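Local coordinates for protein probable M18 family aminopeptidase 1 (Thermotoga maritima, PDB 2GLF) that probably acts as a metal-dependent aminopeptidase of the M18 family, removing residues from the N-termini of peptides, at residues Val7-Ser20 with Ser431-Tyr443. Sequence-based numbering, arbitrary orientation.
Sequences VWHHRKKEEIEAFS and SSKADLFETYVAY
Trp8 lays one face of its indole over Ala434, whose CB stands 3.5 Å from the centroid of the five-membered ring in a CH-pi contact. At the indole edge a water in the ring plane accepts from NE1 and also bonds Ser432 OG, the N-cap hydroxyl of helix 433-449. A small methyl suits this place, where Ala434 CB lies between the Trp8 face and Val7 CG1, 3.5 Å from the latter. Farther along, Phe19, with CG anti to its backbone N (chi1 -167°), reaches Phe437 and Tyr440. Flat aromatic rings can offer one another face or edge: Phe437 turns its edge toward the Phe19 face, planes at 72°, while Tyr440 makes an offset stack with Phe19, centroids 4.9 Å apart. Leu436 CD1 reaches Phe19 CD2.

Arg11 joins an aliphatic CG, set at the Phe437 edge near the ring plane, to a charged head with the Glu438 carboxylate over one face. Arg11 NE lies 3.2 Å from Glu438 OE2, which stands well out of the guanidinium plane, and no N-H points at it; Arg11 NH1 bonds Gly384 O, and Glu438 OE1 accepts from Ile386 N. The extended Lys433 chain, an apolar shaft with its charge at the end, passes Ile16 and Ser20 and delivers NZ to Glu17 OE2, 2.7 Å away on its syn lone pair. Glu235 and the Arg240 carbonyl also hold that ammonium.

The axes of segments 13-20 and 433-443 pass 9.0 Å apart at 89°, joining the N-terminal segment to the C-terminal helix through an apolar and aromatic centre. Two carboxylates, from Glu17 and Glu235, would favour the protonated form of buried Lys433.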
loop_
_atom_site.group_PDB
_atom_site.type_symbol
_atom_site.label_atom_id
_atom_site.label_comp_id
_atom_site.label_asym_id
_atom_site.label_seq_id
_atom_site.Cartn_x
_atom_site.Cartn_y
_atom_site.Cartn_z
ATOM N N VAL A 7 -45.676 -16.427 19.551
ATOM C CA VAL A 7 -46.002 -17.464 20.511
ATOM C C VAL A 7 -46.630 -16.937 21.803
ATOM O O VAL A 7 -47.582 -17.529 22.307
ATOM C CB VAL A 7 -44.756 -18.302 20.840
ATOM C CG1 VAL A 7 -45.071 -19.308 21.930
ATOM C CG2 VAL A 7 -44.289 -19.021 19.583
ATOM N N TRP A 8 -46.122 -15.824 22.331
ATOM C CA TRP A 8 -46.669 -15.266 23.572
ATOM C C TRP A 8 -48.166 -14.974 23.495
ATOM O O TRP A 8 -48.845 -14.936 24.522
ATOM C CB TRP A 8 -45.926 -13.984 23.982
ATOM C CG TRP A 8 -44.491 -14.217 24.366
ATOM C CD1 TRP A 8 -43.390 -13.977 23.598
ATOM C CD2 TRP A 8 -44.008 -14.793 25.589
ATOM N NE1 TRP A 8 -42.252 -14.369 24.260
ATOM C CE2 TRP A 8 -42.600 -14.874 25.485
ATOM C CE3 TRP A 8 -44.627 -15.251 26.759
ATOM C CZ2 TRP A 8 -41.798 -15.394 26.510
ATOM C CZ3 TRP A 8 -43.832 -15.767 27.775
ATOM C CH2 TRP A 8 -42.429 -15.834 27.643
ATOM N N HIS A 9 -48.678 -14.775 22.284
ATOM C CA HIS A 9 -50.098 -14.494 22.101
ATOM C C HIS A 9 -50.922 -15.743 21.788
ATOM O O HIS A 9 -52.111 -15.643 21.488
ATOM C CB HIS A 9 -50.291 -13.483 20.973
ATOM C CG HIS A 9 -49.794 -12.110 21.299
ATOM N ND1 HIS A 9 -49.732 -11.103 20.361
ATOM C CD2 HIS A 9 -49.354 -11.572 22.461
ATOM C CE1 HIS A 9 -49.274 -10.002 20.930
ATOM N NE2 HIS A 9 -49.037 -10.261 22.204
ATOM N N HIS A 10 -50.299 -16.917 21.857
ATOM C CA HIS A 10 -51.007 -18.155 21.560
ATOM C C HIS A 10 -50.647 -19.335 22.460
ATOM O O HIS A 10 -51.135 -20.441 22.226
ATOM C CB HIS A 10 -50.746 -18.582 20.112
ATOM C CG HIS A 10 -51.132 -17.561 19.091
ATOM N ND1 HIS A 10 -52.416 -17.080 18.966
ATOM C CD2 HIS A 10 -50.404 -16.948 18.127
ATOM C CE1 HIS A 10 -52.465 -16.215 17.968
ATOM N NE2 HIS A 10 -51.257 -16.117 17.443
ATOM N N ARG A 11 -49.824 -19.137 23.484
ATOM C CA ARG A 11 -49.463 -20.288 24.291
ATOM C C ARG A 11 -49.691 -20.347 25.791
ATOM O O ARG A 11 -49.638 -21.444 26.357
ATOM C CB ARG A 11 -48.018 -20.692 24.006
ATOM C CG ARG A 11 -47.914 -22.108 23.453
ATOM C CD ARG A 11 -48.655 -22.209 22.132
ATOM N NE ARG A 11 -48.827 -23.583 21.689
ATOM C CZ ARG A 11 -49.343 -23.923 20.513
ATOM N NH1 ARG A 11 -49.733 -22.981 19.665
ATOM N NH2 ARG A 11 -49.477 -25.202 20.184
ATOM N N LYS A 12 -49.917 -19.218 26.454
ATOM C CA LYS A 12 -50.178 -19.261 27.901
ATOM C C LYS A 12 -48.944 -19.207 28.806
ATOM O O LYS A 12 -48.251 -20.213 29.009
ATOM C CB LYS A 12 -51.015 -20.509 28.238
ATOM C CG LYS A 12 -51.173 -20.817 29.708
ATOM C CD LYS A 12 -51.988 -22.093 29.916
ATOM C CE LYS A 12 -53.396 -21.971 29.337
ATOM N NZ LYS A 12 -54.258 -23.152 29.643
ATOM N N LYS A 13 -48.715 -18.018 29.364
ATOM C CA LYS A 13 -47.595 -17.729 30.251
ATOM C C LYS A 13 -47.243 -18.852 31.221
ATOM O O LYS A 13 -46.112 -19.334 31.236
ATOM C CB LYS A 13 -47.884 -16.448 31.040
ATOM C CG LYS A 13 -48.132 -15.228 30.163
ATOM C CD LYS A 13 -48.267 -13.925 30.962
ATOM C CE LYS A 13 -49.625 -13.778 31.644
ATOM N NZ LYS A 13 -49.835 -14.739 32.759
ATOM N N GLU A 14 -48.211 -19.264 32.032
ATOM C CA GLU A 14 -47.983 -20.316 33.016
ATOM C C GLU A 14 -47.279 -21.566 32.476
ATOM O O GLU A 14 -46.385 -22.108 33.130
ATOM C CB GLU A 14 -49.304 -20.713 33.694
ATOM C CG GLU A 14 -50.560 -20.458 32.872
ATOM C CD GLU A 14 -51.040 -19.016 32.950
ATOM O OE1 GLU A 14 -52.007 -18.666 32.239
ATOM O OE2 GLU A 14 -50.458 -18.234 33.729
ATOM N N GLU A 15 -47.663 -22.026 31.290
ATOM C CA GLU A 15 -47.026 -23.214 30.737
ATOM C C GLU A 15 -45.596 -22.935 30.267
ATOM O O GLU A 15 -44.722 -23.786 30.394
ATOM C CB GLU A 15 -47.867 -23.797 29.592
ATOM C CG GLU A 15 -49.199 -24.380 30.053
ATOM C CD GLU A 15 -49.948 -25.111 28.954
ATOM O OE1 GLU A 15 -49.432 -26.130 28.450
ATOM O OE2 GLU A 15 -51.059 -24.673 28.591
ATOM N N ILE A 16 -45.362 -21.739 29.736
ATOM C CA ILE A 16 -44.038 -21.348 29.256
ATOM C C ILE A 16 -43.087 -21.188 30.438
ATOM O O ILE A 16 -42.000 -21.757 30.449
ATOM C CB ILE A 16 -44.115 -20.018 28.459
ATOM C CG1 ILE A 16 -44.824 -20.260 27.118
ATOM C CG2 ILE A 16 -42.725 -19.440 28.255
ATOM C CD1 ILE A 16 -45.245 -19.003 26.410
ATOM N N GLU A 17 -43.503 -20.413 31.435
ATOM C CA GLU A 17 -42.691 -20.197 32.629
ATOM C C GLU A 17 -42.291 -21.514 33.275
ATOM O O GLU A 17 -41.116 -21.746 33.573
ATOM C CB GLU A 17 -43.456 -19.352 33.646
ATOM C CG GLU A 17 -43.244 -17.875 33.477
ATOM C CD GLU A 17 -41.778 -17.520 33.528
ATOM O OE1 GLU A 17 -41.122 -17.872 34.533
ATOM O OE2 GLU A 17 -41.283 -16.898 32.564
ATOM N N ALA A 18 -43.280 -22.375 33.495
ATOM C CA ALA A 18 -43.037 -23.672 34.111
ATOM C C ALA A 18 -42.000 -24.445 33.310
ATOM O O ALA A 18 -41.015 -24.924 33.863
ATOM C CB ALA A 18 -44.333 -24.463 34.186
ATOM N N PHE A 19 -42.222 -24.537 32.003
ATOM C CA PHE A 19 -41.332 -25.267 31.116
ATOM C C PHE A 19 -39.927 -24.681 31.036
ATOM O O PHE A 19 -38.953 -25.421 30.857
ATOM C CB PHE A 19 -41.920 -25.342 29.707
ATOM C CG PHE A 19 -41.217 -26.329 28.826
ATOM C CD1 PHE A 19 -41.387 -27.695 29.024
ATOM C CD2 PHE A 19 -40.333 -25.901 27.846
ATOM C CE1 PHE A 19 -40.684 -28.621 28.263
ATOM C CE2 PHE A 19 -39.625 -26.816 27.079
ATOM C CZ PHE A 19 -39.799 -28.182 27.288
ATOM N N SER A 20 -39.818 -23.358 31.153
ATOM C CA SER A 20 -38.511 -22.709 31.090
ATOM C C SER A 20 -37.777 -22.972 32.396
ATOM O O SER A 20 -36.550 -23.120 32.419
ATOM C CB SER A 20 -38.660 -21.202 30.870
ATOM O OG SER A 20 -39.214 -20.568 32.011
ATOM N N SER A 431 -31.953 -17.132 24.153
ATOM C CA SER A 431 -33.057 -17.770 23.445
ATOM C C SER A 431 -34.353 -17.264 24.063
ATOM O O SER A 431 -34.341 -16.687 25.145
ATOM C CB SER A 431 -32.987 -19.288 23.592
ATOM O OG SER A 431 -33.240 -19.676 24.930
ATOM N N SER A 432 -35.466 -17.483 23.375
ATOM C CA SER A 432 -36.772 -17.052 23.864
ATOM C C SER A 432 -37.469 -18.170 24.647
ATOM O O SER A 432 -37.394 -19.337 24.265
ATOM C CB SER A 432 -37.646 -16.634 22.680
ATOM O OG SER A 432 -38.998 -16.484 23.065
ATOM N N LYS A 433 -38.132 -17.823 25.746
ATOM C CA LYS A 433 -38.854 -18.824 26.535
ATOM C C LYS A 433 -40.007 -19.366 25.699
ATOM O O LYS A 433 -40.313 -20.556 25.746
ATOM C CB LYS A 433 -39.425 -18.216 27.820
ATOM C CG LYS A 433 -38.408 -17.952 28.896
ATOM C CD LYS A 433 -39.059 -17.297 30.090
ATOM C CE LYS A 433 -38.038 -17.025 31.178
ATOM N NZ LYS A 433 -38.675 -16.397 32.367
ATOM N N ALA A 434 -40.648 -18.480 24.942
ATOM C CA ALA A 434 -41.763 -18.874 24.086
ATOM C C ALA A 434 -41.308 -19.862 23.007
ATOM O O ALA A 434 -42.003 -20.838 22.723
ATOM C CB ALA A 434 -42.397 -17.638 23.440
ATOM N N ASP A 435 -40.145 -19.617 22.411
ATOM C CA ASP A 435 -39.651 -20.516 21.376
ATOM C C ASP A 435 -39.237 -21.849 21.984
ATOM O O ASP A 435 -39.504 -22.916 21.420
ATOM C CB ASP A 435 -38.473 -19.891 20.616
ATOM C CG ASP A 435 -38.890 -18.698 19.758
ATOM O OD1 ASP A 435 -40.036 -18.675 19.262
ATOM O OD2 ASP A 435 -38.062 -17.787 19.563
ATOM N N LEU A 436 -38.590 -21.789 23.141
ATOM C CA LEU A 436 -38.155 -22.994 23.832
ATOM C C LEU A 436 -39.341 -23.962 23.912
ATOM O O LEU A 436 -39.246 -25.128 23.514
ATOM C CB LEU A 436 -37.675 -22.624 25.236
ATOM C CG LEU A 436 -36.951 -23.614 26.155
ATOM C CD1 LEU A 436 -37.742 -23.749 27.440
ATOM C CD2 LEU A 436 -36.759 -24.964 25.485
ATOM N N PHE A 437 -40.462 -23.450 24.411
ATOM C CA PHE A 437 -41.688 -24.222 24.572
ATOM C C PHE A 437 -42.258 -24.684 23.244
ATOM O O PHE A 437 -42.561 -25.864 23.062
ATOM C CB PHE A 437 -42.736 -23.375 25.289
ATOM C CG PHE A 437 -43.984 -24.132 25.672
ATOM C CD1 PHE A 437 -43.949 -25.099 26.677
ATOM C CD2 PHE A 437 -45.196 -23.867 25.039
ATOM C CE1 PHE A 437 -45.098 -25.789 27.048
ATOM C CE2 PHE A 437 -46.350 -24.553 25.401
ATOM C CZ PHE A 437 -46.300 -25.518 26.410
ATOM N N GLU A 438 -42.408 -23.754 22.314
ATOM C CA GLU A 438 -42.982 -24.101 21.031
ATOM C C GLU A 438 -42.178 -25.154 20.283
ATOM O O GLU A 438 -42.730 -25.913 19.481
ATOM C CB GLU A 438 -43.145 -22.857 20.168
ATOM C CG GLU A 438 -44.103 -23.074 19.009
ATOM C CD GLU A 438 -45.508 -23.418 19.469
ATOM O OE1 GLU A 438 -46.364 -23.712 18.611
ATOM O OE2 GLU A 438 -45.761 -23.388 20.688
ATOM N N THR A 439 -40.873 -25.195 20.532
ATOM C CA THR A 439 -40.026 -26.185 19.877
ATOM C C THR A 439 -40.473 -27.540 20.393
ATOM O O THR A 439 -40.695 -28.475 19.618
ATOM C CB THR A 439 -38.548 -25.963 20.216
ATOM O OG1 THR A 439 -38.095 -24.768 19.569
ATOM C CG2 THR A 439 -37.707 -27.147 19.751
ATOM N N TYR A 440 -40.615 -27.623 21.713
ATOM C CA TYR A 440 -41.076 -28.834 22.391
ATOM C C TYR A 440 -42.413 -29.297 21.808
ATOM O O TYR A 440 -42.661 -30.486 21.662
ATOM C CB TYR A 440 -41.253 -28.545 23.883
ATOM C CG TYR A 440 -42.200 -29.490 24.579
ATOM C CD1 TYR A 440 -41.849 -30.822 24.809
ATOM C CD2 TYR A 440 -43.453 -29.054 24.998
ATOM C CE1 TYR A 440 -42.728 -31.696 25.440
ATOM C CE2 TYR A 440 -44.338 -29.915 25.630
ATOM C CZ TYR A 440 -43.972 -31.234 25.846
ATOM O OH TYR A 440 -44.863 -32.089 26.455
ATOM N N VAL A 441 -43.278 -28.339 21.503
ATOM C CA VAL A 441 -44.574 -28.651 20.932
ATOM C C VAL A 441 -44.391 -29.201 19.524
ATOM O O VAL A 441 -44.959 -30.235 19.176
ATOM C CB VAL A 441 -45.465 -27.406 20.872
ATOM C CG1 VAL A 441 -46.798 -27.754 20.234
ATOM C CG2 VAL A 441 -45.671 -26.853 22.270
ATOM N N ALA A 442 -43.590 -28.507 18.718
ATOM C CA ALA A 442 -43.326 -28.928 17.346
ATOM C C ALA A 442 -42.734 -30.338 17.303
ATOM O O ALA A 442 -43.216 -31.198 16.566
ATOM C CB ALA A 442 -42.383 -27.937 16.673
ATOM N N TYR A 443 -41.698 -30.574 18.102
ATOM C CA TYR A 443 -41.041 -31.881 18.153
ATOM C C TYR A 443 -41.966 -33.027 18.555
ATOM O O TYR A 443 -41.876 -34.126 18.012
ATOM C CB TYR A 443 -39.865 -31.842 19.129
ATOM C CG TYR A 443 -38.649 -31.109 18.614
ATOM C CD1 TYR A 443 -37.552 -30.891 19.444
ATOM C CD2 TYR A 443 -38.589 -30.634 17.301
ATOM C CE1 TYR A 443 -36.422 -30.218 18.984
ATOM C CE2 TYR A 443 -37.466 -29.960 16.831
ATOM C CZ TYR A 443 -36.385 -29.756 17.680
ATOM O OH TYR A 443 -35.265 -29.090 17.238
HETATM O O HOH W 1 -40.133 -13.625 22.583
#